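Local coordinates for sterol regulatory element-binding protein cleavage-activating protein (Schizosaccharomyces pombe, PDB 4YHC) that escorts the transcription factor precursor Sre1 for processing when sterol or oxygen is low, its WD40 domain being the part captured here, at residues 405-413 / 424-434; 215-226 / 238-246. The protein carries 9 engineered substitutions. One frame throughout, in Å; residues are numbered along the deposited sequence.

Interaction 1 (405-413 / 424-434); sequences GETQVWEVW and SKSLKMYNSLI. Engineered in segment 424-434: Ser-424 (natural residue Cys).
Gln-408 reaches across to Ser-432 and Ile-434, and both ends of its amide are engaged. Its NE2 gives a straight bond to the backbone O of Ile-434 at 2.7 Å, the acceptor lying in the amide plane. Its OE1 takes two donors from opposite faces: Ser-432 OG from above the carbonyl plane at 2.7 Å, and the indole NE1 of Trp-410 at 3.0 Å, with OE1 in the plane of the ring. Ser-432 OG, swung anti to its own N (chi1 177°), also accepts from Ile-434 N in an ST turn just after the type II turn of Met-429 to Ser-432. The methyl CE of Met-429 sits over one face of the Trp-410 indole, 4.1 Å from the centroid of its five-membered ring. Backbone bonds run in reciprocal pairs, Gln-408 with Met-429, Trp-410 with Leu-427 and Val-412 with Lys-425. On the Val-409 face, Glu-411 OE2 approaches CB of the engineered Ser-424 at 3.3 Å, while OE1 is held by Arg-368. Lys-425 NZ forms a salt bridge with Asp-12 and bonds the backbone O of Glu-17 and Phe-20. Strands 406-413 and 424-429 thus form an antiparallel beta hairpin, as in a WD40 propeller blade.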
loop_
_atom_site.group_PDB
_atom_site.type_symbol
_atom_site.label_atom_id
_atom_site.label_comp_id
_atom_site.label_asym_id
_atom_site.label_seq_id
_atom_site.Cartn_x
_atom_site.Cartn_y
_atom_site.Cartn_z
ATOM N N GLY A 405 7.712 -20.204 29.457
ATOM C CA GLY A 405 7.712 -18.978 28.666
ATOM C C GLY A 405 9.127 -18.582 28.308
ATOM O O GLY A 405 10.083 -19.171 28.806
ATOM N N GLU A 406 9.288 -17.590 27.440
ATOM C CA GLU A 406 10.627 -17.193 27.043
ATOM C C GLU A 406 10.822 -15.694 26.890
ATOM O O GLU A 406 9.887 -14.929 26.608
ATOM C CB GLU A 406 11.061 -17.920 25.758
ATOM C CG GLU A 406 10.163 -17.713 24.563
ATOM C CD GLU A 406 10.697 -18.414 23.319
ATOM O OE1 GLU A 406 11.556 -17.823 22.616
ATOM O OE2 GLU A 406 10.260 -19.564 23.043
ATOM N N THR A 407 12.082 -15.329 27.044
ATOM C CA THR A 407 12.553 -13.986 26.970
ATOM C C THR A 407 13.221 -13.830 25.588
ATOM O O THR A 407 13.975 -14.698 25.170
ATOM C CB THR A 407 13.552 -13.720 28.126
ATOM O OG1 THR A 407 12.822 -13.680 29.363
ATOM C CG2 THR A 407 14.269 -12.460 27.932
ATOM N N GLN A 408 12.882 -12.752 24.879
ATOM C CA GLN A 408 13.381 -12.502 23.542
ATOM C C GLN A 408 13.980 -11.130 23.460
ATOM O O GLN A 408 13.472 -10.179 24.071
ATOM C CB GLN A 408 12.230 -12.589 22.524
ATOM C CG GLN A 408 11.571 -13.943 22.384
ATOM C CD GLN A 408 10.211 -13.893 21.677
ATOM O OE1 GLN A 408 9.679 -12.825 21.351
ATOM N NE2 GLN A 408 9.616 -15.052 21.505
ATOM N N VAL A 409 15.050 -10.987 22.709
ATOM C CA VAL A 409 15.606 -9.708 22.465
ATOM C C VAL A 409 15.308 -9.417 21.003
ATOM O O VAL A 409 15.642 -10.262 20.137
ATOM C CB VAL A 409 17.116 -9.659 22.649
ATOM C CG1 VAL A 409 17.595 -8.268 22.386
ATOM C CG2 VAL A 409 17.507 -10.035 24.097
ATOM N N TRP A 410 14.710 -8.255 20.744
ATOM C CA TRP A 410 14.440 -7.770 19.344
ATOM C C TRP A 410 15.243 -6.539 19.051
ATOM O O TRP A 410 15.651 -5.775 19.993
ATOM C CB TRP A 410 12.964 -7.482 19.188
ATOM C CG TRP A 410 12.090 -8.661 19.313
ATOM C CD1 TRP A 410 11.730 -9.296 20.451
ATOM C CD2 TRP A 410 11.419 -9.348 18.236
ATOM N NE1 TRP A 410 10.910 -10.391 20.148
ATOM C CE2 TRP A 410 10.651 -10.385 18.804
ATOM C CE3 TRP A 410 11.357 -9.147 16.852
ATOM C CZ2 TRP A 410 9.906 -11.268 18.041
ATOM C CZ3 TRP A 410 10.551 -10.011 16.070
ATOM C CH2 TRP A 410 9.860 -11.071 16.676
ATOM N N GLU A 411 15.576 -6.332 17.783
ATOM C CA GLU A 411 16.147 -5.098 17.361
ATOM C C GLU A 411 15.044 -4.417 16.500
ATOM O O GLU A 411 14.460 -5.047 15.609
ATOM C CB GLU A 411 17.439 -5.274 16.588
ATOM C CG GLU A 411 17.982 -3.940 16.072
ATOM C CD GLU A 411 18.939 -4.049 14.902
ATOM O OE1 GLU A 411 18.980 -5.102 14.213
ATOM O OE2 GLU A 411 19.634 -3.035 14.632
ATOM N N VAL A 412 14.679 -3.209 16.898
ATOM C CA VAL A 412 13.785 -2.305 16.138
ATOM C C VAL A 412 14.605 -1.229 15.524
ATOM O O VAL A 412 15.388 -0.542 16.214
ATOM C CB VAL A 412 12.769 -1.659 17.044
ATOM C CG1 VAL A 412 11.636 -1.058 16.231
ATOM C CG2 VAL A 412 12.249 -2.696 17.984
ATOM N N TRP A 413 14.497 -1.034 14.221
ATOM C CA TRP A 413 15.377 -0.057 13.621
ATOM C C TRP A 413 14.701 0.815 12.588
ATOM O O TRP A 413 13.640 0.481 12.063
ATOM C CB TRP A 413 16.619 -0.735 13.001
ATOM C CG TRP A 413 16.319 -1.842 11.994
ATOM C CD1 TRP A 413 16.263 -3.123 12.217
ATOM C CD2 TRP A 413 16.082 -1.658 10.588
ATOM N NE1 TRP A 413 15.975 -3.809 11.040
ATOM C CE2 TRP A 413 15.881 -2.919 10.026
ATOM C CE3 TRP A 413 16.032 -0.560 9.772
ATOM C CZ2 TRP A 413 15.584 -3.106 8.648
ATOM C CZ3 TRP A 413 15.716 -0.731 8.433
ATOM C CH2 TRP A 413 15.531 -2.017 7.882
ATOM N N SER A 424 18.806 2.335 15.928
ATOM C CA SER A 424 18.269 1.074 16.366
ATOM C C SER A 424 18.035 1.096 17.847
ATOM O O SER A 424 18.647 1.867 18.544
ATOM C CB SER A 424 19.178 -0.093 16.002
ATOM O OG SER A 424 20.388 0.063 16.703
ATOM N N LYS A 425 17.049 0.323 18.290
ATOM C CA LYS A 425 16.720 0.173 19.676
ATOM C C LYS A 425 16.613 -1.328 19.915
ATOM O O LYS A 425 16.082 -2.102 19.084
ATOM C CB LYS A 425 15.397 0.878 20.066
ATOM C CG LYS A 425 15.430 2.401 19.961
ATOM C CD LYS A 425 14.266 3.087 20.634
ATOM C CE LYS A 425 14.497 4.620 20.656
ATOM N NZ LYS A 425 13.383 5.307 21.336
ATOM N N SER A 426 17.182 -1.738 21.035
ATOM C CA SER A 426 17.094 -3.108 21.523
ATOM C C SER A 426 15.826 -3.236 22.400
ATOM O O SER A 426 15.562 -2.387 23.269
ATOM C CB SER A 426 18.414 -3.393 22.296
ATOM O OG SER A 426 18.489 -4.732 22.703
ATOM N N LEU A 427 15.026 -4.262 22.165
ATOM C CA LEU A 427 13.738 -4.401 22.831
ATOM C C LEU A 427 13.732 -5.775 23.423
ATOM O O LEU A 427 13.687 -6.785 22.682
ATOM C CB LEU A 427 12.593 -4.264 21.841
ATOM C CG LEU A 427 11.197 -4.267 22.449
ATOM C CD1 LEU A 427 10.132 -3.979 21.377
ATOM C CD2 LEU A 427 10.847 -5.567 23.068
ATOM N N LYS A 428 13.786 -5.857 24.753
ATOM C CA LYS A 428 13.745 -7.163 25.417
ATOM C C LYS A 428 12.353 -7.448 25.930
ATOM O O LYS A 428 11.805 -6.638 26.669
ATOM C CB LYS A 428 14.731 -7.209 26.582
ATOM C CG LYS A 428 14.669 -8.519 27.312
ATOM C CD LYS A 428 15.410 -8.495 28.657
ATOM C CE LYS A 428 16.902 -8.809 28.561
ATOM N NZ LYS A 428 17.400 -9.548 29.789
ATOM N N MET A 429 11.801 -8.598 25.576
ATOM C CA MET A 429 10.445 -8.991 25.960
ATOM C C MET A 429 10.532 -10.175 26.933
ATOM O O MET A 429 11.012 -11.286 26.561
ATOM C CB MET A 429 9.617 -9.445 24.740
ATOM C CG MET A 429 9.391 -8.367 23.655
ATOM S SD MET A 429 8.277 -9.005 22.357
ATOM C CE MET A 429 8.199 -7.654 21.207
ATOM N N TYR A 430 10.093 -9.921 28.161
ATOM C CA TYR A 430 10.169 -10.918 29.231
ATOM C C TYR A 430 8.902 -11.719 29.228
ATOM O O TYR A 430 7.838 -11.169 29.299
ATOM C CB TYR A 430 10.343 -10.239 30.591
ATOM C CG TYR A 430 10.563 -11.271 31.636
ATOM C CD1 TYR A 430 11.801 -11.871 31.773
ATOM C CD2 TYR A 430 9.524 -11.718 32.422
ATOM C CE1 TYR A 430 12.016 -12.846 32.722
ATOM C CE2 TYR A 430 9.721 -12.699 33.385
ATOM C CZ TYR A 430 10.973 -13.254 33.529
ATOM O OH TYR A 430 11.190 -14.232 34.459
ATOM N N ASN A 431 9.023 -13.021 29.091
ATOM C CA ASN A 431 7.857 -13.881 28.914
ATOM C C ASN A 431 6.986 -13.544 27.668
ATOM O O ASN A 431 5.722 -13.430 27.727
ATOM C CB ASN A 431 6.999 -13.905 30.149
ATOM C CG ASN A 431 6.249 -15.197 30.255
ATOM O OD1 ASN A 431 6.680 -16.211 29.683
ATOM N ND2 ASN A 431 5.119 -15.185 30.949
ATOM N N SER A 432 7.699 -13.331 26.569
ATOM C CA SER A 432 7.044 -13.027 25.295
ATOM C C SER A 432 5.999 -14.069 24.902
ATOM O O SER A 432 6.237 -15.257 24.956
ATOM C CB SER A 432 8.073 -12.906 24.179
ATOM O OG SER A 432 7.426 -12.674 22.919
ATOM N N LEU A 433 4.844 -13.620 24.445
ATOM C CA LEU A 433 3.906 -14.522 23.774
ATOM C C LEU A 433 4.056 -14.565 22.224
ATOM O O LEU A 433 3.173 -15.029 21.516
ATOM C CB LEU A 433 2.505 -14.085 24.140
ATOM C CG LEU A 433 1.995 -14.591 25.486
ATOM C CD1 LEU A 433 3.067 -14.728 26.555
ATOM C CD2 LEU A 433 0.862 -13.704 25.937
ATOM N N ILE A 434 5.150 -14.081 21.683
ATOM C CA ILE A 434 5.310 -14.074 20.236
ATOM C C ILE A 434 6.170 -15.228 19.789
ATOM O O ILE A 434 7.313 -15.291 20.119
ATOM C CB ILE A 434 5.895 -12.741 19.755
ATOM C CG1 ILE A 434 4.886 -11.625 20.066
ATOM C CG2 ILE A 434 6.109 -12.753 18.244
ATOM C CD1 ILE A 434 5.521 -10.263 20.233
#

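Interaction 2 (215-226 / 238-246); sequences QNKNYLTETKKD and LARDSGVDM
Leu-238 opens the contact by setting CD2 against CG of Lys-224 at 3.6 Å, with CD1 on CB of Gln-215. Ala-239 faces Lys-225 and Asp-226, a classic beta bulge: its O accepts from Lys-225 N at 2.8 Å and, weakly, Asp-226 N, while its N binds Asp-226 O. Arg-240 follows with CG wedged between its backbone N and carbonyl carbon (chi1 45°), laying its guanidinium flat on the Tyr-219 ring, planes 3° apart and centres separated by 4.3 Å. The NH1 group meets Glu-222 OE1 in the guanidinium plane at 2.9 Å. In this WD40 domain, the arginine joins the turn between strands 235-239 and 243-248 to the loop that leads into their sheet. Asp-241 forms a salt bridge with Lys-225, whose NZ also bonds Ile-263 O, and sends its backbone N to Glu-222 OE1. Ser-242 N makes the third bond to that oxygen, at 3.0 Å; the two backbone donors come from one face of the carboxylate and Arg-240 NH1 from the other. Past Gly-243, Asp-245 takes Arg-240 side-on, NE to OD2 and NH2 to OD1. Its OD2 accepts Asn-216 N from the opposite face at 3.1 Å, and OD1 also binds Ser-257.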
loop_
_atom_site.group_PDB
_atom_site.type_symbol
_atom_site.label_atom_id
_atom_site.label_comp_id
_atom_site.label_asym_id
_atom_site.label_seq_id
_atom_site.Cartn_x
_atom_site.Cartn_y
_atom_site.Cartn_z
ATOM N N GLN A 215 5.690 -1.159 -22.897
ATOM C CA GLN A 215 7.015 -0.920 -22.279
ATOM C C GLN A 215 8.032 -0.256 -23.231
ATOM O O GLN A 215 7.816 -0.173 -24.430
ATOM C CB GLN A 215 7.618 -2.208 -21.778
ATOM C CG GLN A 215 7.856 -3.211 -22.888
ATOM C CD GLN A 215 8.920 -4.182 -22.508
ATOM O OE1 GLN A 215 8.656 -5.337 -22.197
ATOM N NE2 GLN A 215 10.142 -3.705 -22.485
ATOM N N ASN A 216 9.166 0.142 -22.665
ATOM C CA ASN A 216 10.280 0.693 -23.400
ATOM C C ASN A 216 10.667 -0.310 -24.523
ATOM O O ASN A 216 10.943 -1.483 -24.282
ATOM C CB ASN A 216 11.422 1.045 -22.401
ATOM C CG ASN A 216 12.583 1.762 -23.051
ATOM O OD1 ASN A 216 13.005 1.415 -24.158
ATOM N ND2 ASN A 216 13.170 2.718 -22.338
ATOM N N LYS A 217 10.521 0.121 -25.755
ATOM C CA LYS A 217 10.769 -0.713 -26.927
ATOM C C LYS A 217 12.197 -1.283 -27.020
ATOM O O LYS A 217 12.400 -2.255 -27.706
ATOM C CB LYS A 217 10.426 0.034 -28.195
ATOM C CG LYS A 217 10.580 1.560 -28.156
ATOM C CD LYS A 217 9.409 2.280 -27.463
ATOM C CE LYS A 217 9.812 3.044 -26.196
ATOM N NZ LYS A 217 8.566 3.392 -25.457
ATOM N N ASN A 218 13.173 -0.690 -26.317
ATOM C CA ASN A 218 14.520 -1.248 -26.249
ATOM C C ASN A 218 14.614 -2.516 -25.488
ATOM O O ASN A 218 15.680 -3.071 -25.458
ATOM C CB ASN A 218 15.489 -0.299 -25.540
ATOM C CG ASN A 218 16.005 0.799 -26.439
ATOM O OD1 ASN A 218 16.329 0.564 -27.578
ATOM N ND2 ASN A 218 16.078 2.007 -25.919
ATOM N N TYR A 219 13.545 -2.948 -24.813
ATOM C CA TYR A 219 13.627 -4.018 -23.810
ATOM C C TYR A 219 12.460 -4.986 -23.910
ATOM O O TYR A 219 12.021 -5.534 -22.915
ATOM C CB TYR A 219 13.706 -3.413 -22.414
ATOM C CG TYR A 219 14.869 -2.451 -22.255
ATOM C CD1 TYR A 219 16.201 -2.913 -22.118
ATOM C CD2 TYR A 219 14.661 -1.099 -22.252
ATOM C CE1 TYR A 219 17.275 -2.025 -21.992
ATOM C CE2 TYR A 219 15.721 -0.215 -22.105
ATOM C CZ TYR A 219 17.017 -0.674 -21.983
ATOM O OH TYR A 219 18.025 0.254 -21.804
ATOM N N LEU A 220 11.985 -5.204 -25.135
ATOM C CA LEU A 220 10.769 -6.002 -25.407
ATOM C C LEU A 220 10.833 -7.490 -25.015
ATOM O O LEU A 220 9.788 -8.094 -24.769
ATOM C CB LEU A 220 10.369 -5.882 -26.891
ATOM C CG LEU A 220 9.751 -4.547 -27.319
ATOM C CD1 LEU A 220 9.792 -4.310 -28.837
ATOM C CD2 LEU A 220 8.324 -4.446 -26.738
ATOM N N THR A 221 12.032 -8.066 -24.922
ATOM C CA THR A 221 12.144 -9.479 -24.533
ATOM C C THR A 221 12.176 -9.723 -23.016
ATOM O O THR A 221 12.120 -10.882 -22.567
ATOM C CB THR A 221 13.419 -10.169 -25.133
ATOM O OG1 THR A 221 14.594 -9.688 -24.469
ATOM C CG2 THR A 221 13.542 -9.894 -26.578
ATOM N N GLU A 222 12.294 -8.654 -22.233
ATOM C CA GLU A 222 12.359 -8.822 -20.792
ATOM C C GLU A 222 11.006 -9.299 -20.296
ATOM O O GLU A 222 9.975 -8.976 -20.837
ATOM C CB GLU A 222 12.803 -7.532 -20.108
ATOM C CG GLU A 222 14.176 -7.055 -20.518
ATOM C CD GLU A 222 14.680 -5.935 -19.665
ATOM O OE1 GLU A 222 13.906 -5.389 -18.816
ATOM O OE2 GLU A 222 15.862 -5.578 -19.822
ATOM N N THR A 223 11.058 -10.209 -19.355
ATOM C CA THR A 223 9.901 -10.555 -18.548
ATOM C C THR A 223 9.404 -9.325 -17.682
ATOM O O THR A 223 10.193 -8.691 -16.978
ATOM C CB THR A 223 10.290 -11.636 -17.583
ATOM O OG1 THR A 223 10.913 -12.688 -18.309
ATOM C CG2 THR A 223 9.049 -12.185 -16.796
ATOM N N LYS A 224 8.124 -9.072 -17.753
ATOM C CA LYS A 224 7.406 -8.061 -16.907
ATOM C C LYS A 224 7.159 -8.674 -15.533
ATOM O O LYS A 224 6.697 -9.803 -15.405
ATOM C CB LYS A 224 6.105 -7.654 -17.583
ATOM C CG LYS A 224 6.317 -6.564 -18.614
ATOM C CD LYS A 224 7.340 -6.851 -19.734
ATOM C CE LYS A 224 6.713 -7.393 -21.028
ATOM N NZ LYS A 224 5.516 -6.551 -21.438
ATOM N N LYS A 225 7.488 -7.944 -14.491
ATOM C CA LYS A 225 7.512 -8.517 -13.141
ATOM C C LYS A 225 6.447 -7.906 -12.212
ATOM O O LYS A 225 6.027 -8.552 -11.230
ATOM C CB LYS A 225 8.899 -8.309 -12.543
ATOM C CG LYS A 225 10.047 -9.024 -13.266
ATOM C CD LYS A 225 9.823 -10.526 -13.187
ATOM C CE LYS A 225 11.034 -11.394 -13.576
ATOM N NZ LYS A 225 12.196 -11.167 -12.711
ATOM N N ASP A 226 6.038 -6.660 -12.478
ATOM C CA ASP A 226 5.104 -6.009 -11.553
ATOM C C ASP A 226 4.616 -4.692 -12.161
ATOM O O ASP A 226 5.189 -4.127 -13.094
ATOM C CB ASP A 226 5.774 -5.711 -10.188
ATOM C CG ASP A 226 4.803 -5.889 -8.999
ATOM O OD1 ASP A 226 3.547 -5.930 -9.233
ATOM O OD2 ASP A 226 5.294 -5.944 -7.825
ATOM N N LEU A 238 5.955 0.097 -14.471
ATOM C CA LEU A 238 6.028 -1.259 -15.017
ATOM C C LEU A 238 7.465 -1.783 -14.762
ATOM O O LEU A 238 8.383 -1.278 -15.311
ATOM C CB LEU A 238 5.754 -1.232 -16.505
ATOM C CG LEU A 238 5.477 -2.552 -17.295
ATOM C CD1 LEU A 238 6.567 -2.865 -18.290
ATOM C CD2 LEU A 238 5.251 -3.815 -16.496
ATOM N N ALA A 239 7.627 -2.742 -13.879
ATOM C CA ALA A 239 8.884 -3.303 -13.511
ATOM C C ALA A 239 9.152 -4.507 -14.411
ATOM O O ALA A 239 8.267 -5.274 -14.700
ATOM C CB ALA A 239 8.849 -3.795 -12.111
ATOM N N ARG A 240 10.376 -4.603 -14.889
ATOM C CA ARG A 240 10.787 -5.697 -15.809
ATOM C C ARG A 240 12.155 -6.110 -15.242
ATOM O O ARG A 240 12.339 -6.058 -13.983
ATOM C CB ARG A 240 10.788 -5.239 -17.291
ATOM C CG ARG A 240 11.417 -3.886 -17.570
ATOM C CD ARG A 240 11.272 -3.439 -19.053
ATOM N NE ARG A 240 11.757 -2.076 -19.188
ATOM C CZ ARG A 240 13.013 -1.663 -19.028
ATOM N NH1 ARG A 240 14.027 -2.520 -18.870
ATOM N NH2 ARG A 240 13.268 -0.355 -19.022
ATOM N N ASP A 241 13.077 -6.596 -16.066
ATOM C CA ASP A 241 14.298 -7.237 -15.512
ATOM C C ASP A 241 15.526 -6.369 -15.485
ATOM O O ASP A 241 16.444 -6.681 -14.774
ATOM C CB ASP A 241 14.544 -8.584 -16.222
ATOM C CG ASP A 241 13.866 -9.782 -15.461
ATOM O OD1 ASP A 241 13.647 -9.721 -14.213
ATOM O OD2 ASP A 241 13.527 -10.755 -16.108
ATOM N N SER A 242 15.597 -5.307 -16.286
ATOM C CA SER A 242 16.700 -4.330 -16.174
ATOM C C SER A 242 16.211 -2.929 -15.848
ATOM O O SER A 242 16.952 -1.927 -15.955
ATOM C CB SER A 242 17.583 -4.276 -17.445
ATOM O OG SER A 242 16.817 -3.890 -18.577
ATOM N N GLY A 243 14.982 -2.836 -15.361
ATOM C CA GLY A 243 14.481 -1.538 -14.884
ATOM C C GLY A 243 12.979 -1.393 -14.729
ATOM O O GLY A 243 12.244 -2.384 -14.706
ATOM N N VAL A 244 12.556 -0.132 -14.565
ATOM C CA VAL A 244 11.171 0.173 -14.390
ATOM C C VAL A 244 10.818 1.328 -15.302
ATOM O O VAL A 244 11.467 2.366 -15.239
ATOM C CB VAL A 244 10.824 0.604 -12.966
ATOM C CG1 VAL A 244 9.305 0.805 -12.866
ATOM C CG2 VAL A 244 11.224 -0.454 -11.966
ATOM N N ASP A 245 9.762 1.142 -16.102
ATOM C CA ASP A 245 9.229 2.216 -16.958
ATOM C C ASP A 245 8.085 2.961 -16.259
ATOM O O ASP A 245 7.137 2.304 -15.711
ATOM C CB ASP A 245 8.742 1.612 -18.244
ATOM C CG ASP A 245 9.879 0.915 -18.995
ATOM O OD1 ASP A 245 11.024 1.404 -18.975
ATOM O OD2 ASP A 245 9.634 -0.117 -19.569
ATOM N N MET A 246 8.217 4.304 -16.259
ATOM C CA MET A 246 7.311 5.198 -15.560
ATOM C C MET A 246 6.458 5.840 -16.661
ATOM O O MET A 246 6.987 6.514 -17.526
ATOM C CB MET A 246 8.046 6.211 -14.724
ATOM C CG MET A 246 7.053 7.149 -13.986
ATOM S SD MET A 246 7.848 8.251 -12.865
ATOM C CE MET A 246 8.186 9.564 -14.047
#

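Overall arrangement
From the N terminus, the chain contributes strand 6-8 to the sheet of interaction 1 and strand 20-24 to the sheet of strands 441-445 to 456-462, then runs through four-stranded antiparallel sheets to interaction 2, where the connection after strand 207-212 folds against the turn between strands 235-239 and 243-248, closing a loop that includes strand 226-230. Interaction 1 comes later and closes the short hairpin loop between strands 406-416 and 421-432, next to strand 363-374 on one side and strand 6-8 on the other. The two contacts lie in series, neither nesting nor crossing, and belong to different sheets, with centres 42 Å apart. Interaction 2 ties a loop to a sheet, interaction 1 two adjacent strands.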